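Local coordinates for ribosomal RNA small subunit methyltransferase E (Legionella pneumophila, PDB 5O96) that binds S-adenosylmethionine and probably transfers its methyl group to N3 of a specific uridine in 16S ribosomal RNA, at the S-adenosylmethionine site. Numbering follows the deposited sequence. Chains: chain A/B, Ribosomal RNA small subunit methyltransferase E.

The S-adenosylmethionine site. Residues chain A 174-176, 197-201, 218-221, 223-227, 230; chain B 144. With SAM (S-adenosylmethionine), chain C.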
loop_
_atom_site.group_PDB
_atom_site.type_symbol
_atom_site.label_atom_id
_atom_site.label_comp_id
_atom_site.label_asym_id
_atom_site.label_seq_id
_atom_site.Cartn_x
_atom_site.Cartn_y
_atom_site.Cartn_z
ATOM N N LEU A 174 9.593 -12.641 -4.940
ATOM C CA LEU A 174 8.234 -12.565 -5.475
ATOM C C LEU A 174 8.292 -12.870 -6.968
ATOM O O LEU A 174 8.783 -12.058 -7.765
ATOM C CB LEU A 174 7.610 -11.197 -5.201
ATOM C CG LEU A 174 6.210 -11.030 -5.761
ATOM C CD1 LEU A 174 5.268 -12.087 -5.200
ATOM C CD2 LEU A 174 5.699 -9.655 -5.446
ATOM N N HIS A 175 7.796 -14.050 -7.343
ATOM C CA HIS A 175 7.866 -14.550 -8.711
ATOM C C HIS A 175 6.910 -15.728 -8.876
ATOM O O HIS A 175 6.881 -16.637 -8.042
ATOM C CB HIS A 175 9.295 -14.964 -9.073
ATOM C CG HIS A 175 9.453 -15.405 -10.500
ATOM N ND1 HIS A 175 9.460 -14.519 -11.563
ATOM C CD2 HIS A 175 9.601 -16.640 -11.038
ATOM C CE1 HIS A 175 9.609 -15.191 -12.688
ATOM N NE2 HIS A 175 9.696 -16.478 -12.397
ATOM N N PRO A 176 6.123 -15.750 -9.949
ATOM C CA PRO A 176 5.042 -16.743 -10.056
ATOM C C PRO A 176 5.503 -18.181 -10.244
ATOM O O PRO A 176 4.797 -19.092 -9.797
ATOM C CB PRO A 176 4.263 -16.267 -11.295
ATOM C CG PRO A 176 4.742 -14.891 -11.574
ATOM C CD PRO A 176 6.139 -14.804 -11.078
ATOM N N GLY A 197 10.726 -7.391 -7.774
ATOM C CA GLY A 197 11.313 -6.994 -9.021
ATOM C C GLY A 197 10.562 -5.868 -9.671
ATOM O O GLY A 197 9.558 -5.373 -9.157
ATOM N N PRO A 198 11.052 -5.432 -10.812
ATOM C CA PRO A 198 10.512 -4.245 -11.469
ATOM C C PRO A 198 9.283 -4.653 -12.264
ATOM O O PRO A 198 8.962 -5.839 -12.350
ATOM C CB PRO A 198 11.653 -3.814 -12.388
ATOM C CG PRO A 198 12.230 -5.142 -12.821
ATOM C CD PRO A 198 12.136 -6.045 -11.592
ATOM N N GLU A 199 8.656 -3.659 -12.903
ATOM C CA GLU A 199 7.413 -3.909 -13.616
ATOM C C GLU A 199 7.543 -5.071 -14.585
ATOM O O GLU A 199 6.709 -5.986 -14.587
ATOM C CB GLU A 199 6.901 -2.663 -14.333
ATOM C CG GLU A 199 5.513 -2.923 -14.946
ATOM C CD GLU A 199 5.014 -1.817 -15.877
ATOM O OE1 GLU A 199 5.382 -0.639 -15.668
ATOM O OE2 GLU A 199 4.246 -2.130 -16.819
ATOM N N GLY A 200 8.603 -5.081 -15.389
ATOM C CA GLY A 200 8.721 -6.186 -16.328
ATOM C C GLY A 200 9.031 -7.540 -15.716
ATOM O O GLY A 200 9.157 -8.515 -16.464
ATOM N N GLY A 201 9.191 -7.641 -14.397
ATOM C CA GLY A 201 9.624 -8.921 -13.840
ATOM C C GLY A 201 11.104 -9.251 -14.010
ATOM O O GLY A 201 11.962 -8.370 -14.099
ATOM N N LEU A 218 7.791 -16.934 -3.901
ATOM C CA LEU A 218 6.602 -16.607 -3.126
ATOM C C LEU A 218 5.534 -15.980 -4.021
ATOM O O LEU A 218 5.831 -15.035 -4.754
ATOM C CB LEU A 218 6.973 -15.612 -2.025
ATOM C CG LEU A 218 5.787 -15.043 -1.229
ATOM C CD1 LEU A 218 5.382 -16.126 -0.265
ATOM C CD2 LEU A 218 6.148 -13.696 -0.530
ATOM N N SER A 219 4.299 -16.473 -3.938
ATOM C CA SER A 219 3.157 -15.841 -4.605
ATOM C C SER A 219 2.362 -14.953 -3.649
ATOM O O SER A 219 2.383 -15.126 -2.420
ATOM C CB SER A 219 2.220 -16.889 -5.192
ATOM O OG SER A 219 1.844 -17.795 -4.158
ATOM N N LEU A 220 1.618 -14.010 -4.240
ATOM C CA LEU A 220 0.701 -13.151 -3.492
ATOM C C LEU A 220 -0.639 -13.074 -4.225
ATOM O O LEU A 220 -1.144 -12.001 -4.543
ATOM C CB LEU A 220 1.275 -11.748 -3.252
ATOM C CG LEU A 220 2.533 -11.742 -2.367
ATOM C CD1 LEU A 220 3.156 -10.368 -2.367
ATOM C CD2 LEU A 220 2.194 -12.147 -0.942
ATOM N N GLY A 221 -1.237 -14.237 -4.455
ATOM C CA GLY A 221 -2.534 -14.322 -5.085
ATOM C C GLY A 221 -2.448 -14.363 -6.598
ATOM O O GLY A 221 -1.385 -14.170 -7.188
ATOM N N ARG A 223 -3.618 -12.342 -8.865
ATOM C CA ARG A 223 -3.765 -11.070 -9.548
ATOM C C ARG A 223 -2.404 -10.398 -9.639
ATOM O O ARG A 223 -1.644 -10.375 -8.662
ATOM C CB ARG A 223 -4.783 -10.164 -8.816
ATOM C CG ARG A 223 -6.246 -10.651 -8.894
ATOM C CD ARG A 223 -7.171 -9.861 -7.877
ATOM N NE ARG A 223 -6.712 -10.017 -6.501
ATOM C CZ ARG A 223 -7.029 -11.063 -5.737
ATOM N NH1 ARG A 223 -7.825 -12.012 -6.213
ATOM N NH2 ARG A 223 -6.554 -11.167 -4.495
ATOM N N VAL A 224 -2.105 -9.809 -10.796
ATOM C CA VAL A 224 -0.822 -9.141 -10.938
ATOM C C VAL A 224 -0.811 -7.853 -10.127
ATOM O O VAL A 224 -1.570 -6.926 -10.391
ATOM C CB VAL A 224 -0.510 -8.871 -12.409
ATOM C CG1 VAL A 224 0.814 -8.136 -12.518
ATOM C CG2 VAL A 224 -0.487 -10.185 -13.135
ATOM N N LEU A 225 0.069 -7.785 -9.143
ATOM C CA LEU A 225 0.194 -6.585 -8.333
ATOM C C LEU A 225 1.198 -5.613 -8.947
ATOM O O LEU A 225 2.203 -6.016 -9.527
ATOM C CB LEU A 225 0.629 -6.944 -6.914
ATOM C CG LEU A 225 -0.165 -7.975 -6.117
ATOM C CD1 LEU A 225 0.502 -8.180 -4.751
ATOM C CD2 LEU A 225 -1.629 -7.563 -5.958
ATOM N N ARG A 226 0.927 -4.318 -8.810
ATOM C CA ARG A 226 1.960 -3.355 -9.155
ATOM C C ARG A 226 3.208 -3.571 -8.290
ATOM O O ARG A 226 3.164 -4.174 -7.213
ATOM C CB ARG A 226 1.466 -1.922 -8.997
ATOM C CG ARG A 226 0.358 -1.522 -9.946
ATOM C CD ARG A 226 0.074 -0.037 -9.793
ATOM N NE ARG A 226 -0.809 0.467 -10.836
ATOM C CZ ARG A 226 -0.374 0.953 -11.992
ATOM N NH1 ARG A 226 0.927 1.005 -12.248
ATOM N NH2 ARG A 226 -1.243 1.391 -12.886
ATOM N N THR A 227 4.323 -3.020 -8.766
ATOM C CA THR A 227 5.605 -3.206 -8.098
ATOM C C THR A 227 5.596 -2.617 -6.700
ATOM O O THR A 227 6.020 -3.277 -5.747
ATOM C CB THR A 227 6.731 -2.620 -8.975
ATOM O OG1 THR A 227 8.010 -2.993 -8.459
ATOM C CG2 THR A 227 6.650 -1.087 -9.134
ATOM N N ALA A 230 3.291 -4.548 -4.449
ATOM C CA ALA A 230 3.775 -5.864 -4.074
ATOM C C ALA A 230 4.676 -5.801 -2.848
ATOM O O ALA A 230 4.624 -6.682 -1.995
ATOM C CB ALA A 230 4.499 -6.484 -5.246
ATOM N N GLN B 144 -5.156 -3.455 -15.155
ATOM C CA GLN B 144 -3.770 -3.777 -14.844
ATOM C C GLN B 144 -3.632 -5.148 -14.177
ATOM O O GLN B 144 -2.762 -5.942 -14.557
ATOM C CB GLN B 144 -3.158 -2.680 -13.976
ATOM C CG GLN B 144 -1.774 -3.032 -13.466
ATOM C CD GLN B 144 -1.749 -3.868 -12.133
ATOM O OE1 GLN B 144 -2.525 -3.624 -11.194
ATOM N NE2 GLN B 144 -0.832 -4.827 -12.062
HETATM N N SAM C . 3.132 -5.290 -12.239
HETATM C CA SAM C . 4.003 -4.344 -11.546
HETATM C C SAM C . 3.997 -2.862 -11.990
HETATM O O SAM C . 3.109 -2.374 -12.671
HETATM O OXT SAM C . 4.882 -2.073 -11.660
HETATM C CB SAM C . 5.394 -4.878 -11.665
HETATM C CG SAM C . 6.245 -5.342 -10.511
HETATM S SD SAM C . 5.793 -7.005 -10.129
HETATM C CE SAM C . 5.501 -6.933 -8.361
HETATM C "C5'" SAM C . 7.444 -7.737 -10.199
HETATM C "C4'" SAM C . 7.296 -9.199 -10.541
HETATM O "O4'" SAM C . 6.684 -9.809 -9.421
HETATM C "C3'" SAM C . 6.296 -9.370 -11.678
HETATM O "O3'" SAM C . 6.873 -9.500 -12.952
HETATM C "C2'" SAM C . 5.578 -10.648 -11.348
HETATM O "O2'" SAM C . 6.200 -11.675 -12.077
HETATM C "C1'" SAM C . 5.829 -10.844 -9.866
HETATM N N9 SAM C . 4.491 -10.855 -9.258
HETATM C C8 SAM C . 3.529 -9.861 -9.255
HETATM N N7 SAM C . 2.433 -10.312 -8.614
HETATM C C5 SAM C . 2.683 -11.584 -8.215
HETATM C C6 SAM C . 1.916 -12.492 -7.534
HETATM N N6 SAM C . 0.692 -12.151 -7.181
HETATM N N1 SAM C . 2.424 -13.748 -7.280
HETATM C C2 SAM C . 3.700 -14.088 -7.677
HETATM N N3 SAM C . 4.478 -13.163 -8.361
HETATM C C4 SAM C . 3.960 -11.939 -8.623
HETATM O O HOH W 1 3.521 0.195 -10.950
HETATM O O HOH W 2 8.768 -9.356 -7.785
HETATM O O HOH W 3 4.627 -7.320 -13.540
#
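With CG anti to its backbone N (chi1 178°), A:Leu174 at the end of strand 170-174 lays the CD1 branch over one face of the adenine six-membered ring, 3.5 Å from its centroid, while CD2 points toward the methyl carbon CE. A:Thr227, the first residue of helix 227-242, has its hydroxyl OG1 anti to the backbone N (chi1 -170°) and CG2 in the crowded position between N and the carbonyl carbon. CG2 therefore lies beside the carboxylate, and OG1 turns away to give an in-plane hydrogen bond to the carbonyl of A:Gly197, tying the helix start to the glycine loop.

The site illustrates how SPOUT-type methyltransferases, the class of the RsmE family, read their cofactor largely through backbone groups of a C-terminal knot. Adenine N6 donates to A:Gly221 O at 2.9 Å, approaching from above the carbonyl plane, and the amide N of A:Leu220 hydrogen-bonds ring N1 at 3.2 Å. An amino group is thus matched to a carbonyl and a ring acceptor to an N-H, a pattern suited to adenine. A:Pro176 sets its ring carbon CD against the ribose 2'-hydroxyl O2'.

At the methionine end, the ligand amino N donates to A:Leu225 O at 3.0 Å, and the backbone N of A:Thr227 donates to carboxylate OXT. This N-H belongs to a helix N-terminus, whose dipole may favour the negative charge. A:Arg226, extended from CG to NE, reaches the same oxygen through water 1, which sits in plane at its guanidinium edge. Water 2 bridges ribose O4' to A:Leu174 O and A:Gly197 N.

The second subunit contributes B:Gln144, which crosses A:Val224 obliquely; bent at chi2 (-86°), it donates NE2 to A:Val224 O from above the carbonyl plane and may steady the loop leading to A:Leu225. Beyond the transferable methyl group, nearly in line with the SD-CE bond, A:Ala230 CB packs 3.3 Å from SAM CE.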